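Local coordinates for alanine racemase (Enterococcus faecalis, PDB 3E5P), which belongs to the alanine racemase family and pairs an N-terminal TIM-type barrel domain, holding pyridoxal-5'-phosphate, with a C-terminal domain rich in beta strands, at residues 81-86 with 100-105. The protein carries 1 engineered substitution. Numbering follows the deposited sequence.
Sequences DPILIL and YDLSVT. With PLP (pyridoxal-5'-phosphate), chain J.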
# COMPACT_ATOMS: atom_id res chain seq x y z
N ASP C 81 20.31 -16.73 11.96
CA ASP C 81 19.50 -17.42 12.97
C ASP C 81 18.34 -18.18 12.34
O ASP C 81 18.03 -18.02 11.15
CB ASP C 81 18.94 -16.41 13.96
CG ASP C 81 19.98 -15.44 14.46
OD1 ASP C 81 20.53 -14.69 13.62
OD2 ASP C 81 20.26 -15.44 15.68
N PRO C 82 17.67 -19.03 13.14
CA PRO C 82 16.53 -19.79 12.62
C PRO C 82 15.50 -18.83 12.05
O PRO C 82 15.23 -17.78 12.63
CB PRO C 82 16.00 -20.51 13.86
CG PRO C 82 17.21 -20.70 14.69
CD PRO C 82 17.92 -19.37 14.55
N ILE C 83 14.95 -19.19 10.90
CA ILE C 83 13.93 -18.37 10.28
C ILE C 83 12.77 -19.31 10.02
O ILE C 83 12.95 -20.37 9.42
CB ILE C 83 14.37 -17.80 8.91
CG1 ILE C 83 15.70 -17.06 9.04
CG2 ILE C 83 13.31 -16.84 8.40
CD1 ILE C 83 16.20 -16.52 7.73
N LEU C 84 11.59 -18.94 10.49
CA LEU C 84 10.40 -19.75 10.29
C LEU C 84 9.41 -19.07 9.35
O LEU C 84 8.95 -17.95 9.60
CB LEU C 84 9.73 -20.02 11.62
CG LEU C 84 8.36 -20.69 11.52
CD1 LEU C 84 8.50 -22.07 10.90
CD2 LEU C 84 7.74 -20.76 12.92
N ILE C 85 9.08 -19.75 8.25
CA ILE C 85 8.11 -19.24 7.30
C ILE C 85 6.77 -19.63 7.89
O ILE C 85 6.41 -20.81 7.90
CB ILE C 85 8.30 -19.91 5.93
CG1 ILE C 85 9.70 -19.59 5.40
CG2 ILE C 85 7.24 -19.44 4.96
CD1 ILE C 85 10.04 -20.30 4.13
N LEU C 86 6.03 -18.66 8.40
CA LEU C 86 4.75 -18.94 9.04
C LEU C 86 3.62 -19.60 8.24
O LEU C 86 2.62 -20.00 8.83
CB LEU C 86 4.23 -17.66 9.71
CG LEU C 86 5.11 -17.22 10.88
CD1 LEU C 86 4.55 -15.96 11.50
CD2 LEU C 86 5.17 -18.32 11.92
N TYR C 100 18.64 -22.48 1.87
CA TYR C 100 18.84 -21.44 2.87
C TYR C 100 18.60 -21.96 4.28
O TYR C 100 18.56 -21.17 5.23
CB TYR C 100 17.92 -20.25 2.60
CG TYR C 100 18.21 -19.54 1.29
CD1 TYR C 100 17.61 -19.97 0.10
CD2 TYR C 100 19.08 -18.46 1.25
CE1 TYR C 100 17.89 -19.33 -1.11
CE2 TYR C 100 19.36 -17.81 0.05
CZ TYR C 100 18.76 -18.25 -1.13
OH TYR C 100 19.02 -17.61 -2.33
N ASP C 101 18.47 -23.28 4.42
CA ASP C 101 18.21 -23.91 5.72
C ASP C 101 17.15 -23.12 6.47
O ASP C 101 17.41 -22.57 7.55
CB ASP C 101 19.49 -23.99 6.56
CG ASP C 101 19.30 -24.77 7.86
OD1 ASP C 101 20.27 -24.92 8.64
OD2 ASP C 101 18.16 -25.25 8.12
N LEU C 102 15.96 -23.06 5.90
CA LEU C 102 14.83 -22.33 6.47
C LEU C 102 13.90 -23.33 7.12
O LEU C 102 13.83 -24.47 6.69
CB LEU C 102 14.07 -21.61 5.37
CG LEU C 102 14.92 -20.75 4.45
CD1 LEU C 102 14.05 -20.16 3.36
CD2 LEU C 102 15.58 -19.67 5.27
N SER C 103 13.16 -22.89 8.13
CA SER C 103 12.21 -23.76 8.81
C SER C 103 10.80 -23.47 8.30
O SER C 103 10.35 -22.32 8.34
CB SER C 103 12.26 -23.51 10.32
OG SER C 103 13.59 -23.52 10.80
N VAL C 104 10.09 -24.50 7.83
CA VAL C 104 8.73 -24.32 7.32
C VAL C 104 7.66 -24.93 8.21
O VAL C 104 7.92 -25.88 8.96
CB VAL C 104 8.52 -24.94 5.92
CG1 VAL C 104 9.33 -24.19 4.91
CG2 VAL C 104 8.89 -26.41 5.94
N THR C 105 6.45 -24.39 8.11
CA THR C 105 5.35 -24.92 8.90
C THR C 105 4.65 -25.92 8.00
O THR C 105 4.58 -25.74 6.79
CB THR C 105 4.37 -23.82 9.37
OG1 THR C 105 3.33 -23.63 8.40
CG2 THR C 105 5.09 -22.51 9.54
N1 PLP J . 2.10 -15.68 14.80
C2 PLP J . 1.55 -15.73 13.58
C2A PLP J . 1.14 -17.07 13.12
C3 PLP J . 1.38 -14.59 12.81
O3 PLP J . 0.46 -14.63 11.85
C4 PLP J . 1.79 -13.32 13.24
C4A PLP J . 2.49 -12.39 12.24
O4A PLP J . 2.21 -12.03 11.09
C5 PLP J . 2.31 -13.31 14.54
C6 PLP J . 2.48 -14.48 15.27
C5A PLP J . 2.48 -12.08 15.37
O4P PLP J . 1.37 -11.77 16.12
P PLP J . 1.28 -10.30 16.58
O1P PLP J . 2.13 -10.17 17.70
O2P PLP J . 0.03 -9.92 17.16
O3P PLP J . 1.66 -9.44 15.48
O HOH W 1 15.84 -21.86 10.03
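With CG1 anti to the carbonyl carbon in Ile85 (chi1 -62°) and CG likewise in Leu102 (chi1 -51°), the two side chains run obliquely against each other, Ile85 CD1 lying 4.1 Å from Leu102 CD1. They meet in a beta-alpha-beta unit of the TIM barrel, where strands 83-85 and 103-106, joined through helix 94-99, lie parallel as neighbours in the barrel wall. The unit illustrates how a barrel separates its two faces. On the helix-facing side, Ile85 CD1 also touches Val104 CG1 at 4.0 Å, the two side chains alongside one another and both resting on Leu97 of the connecting helix. Ile83 and Leu102 extend the same apolar layer, pointing the same way, and both reach Arg75 of helix 68-77.

Between the faces, the backbone N and O of Ser103 are both engaged. Its N donates to Ile83 O at 2.8 Å, and its O accepts from Ile85 N at 2.9 Å, so two consecutive bonds of the parallel pair straddle Leu84. Leu84 adds a CA-H...O contact to the same Ser103 oxygen. On the opposite face, which carries Leu84 and Ser103, Leu84 holds CG anti to its own nitrogen (chi1 171°) and sends CD1 over the neighbouring strand to lie 3.2 Å from Ser103 O. Ser103 OG turns to Glu164 of a later barrel strand. Farther along, Leu86 brings the unit up to pyridoxal-5'-phosphate, its CD1 lying 3.7 Å from C2 of the ring.

At the other end, where a Schellman motif with Asp101 at C' terminates helix 94-99, one water ties the start of strand 83-85 to the turn that leads into the next strand: it accepts from Ile83 N and donates to Asp101 O and, at 2.9 Å, to Ser103 OG.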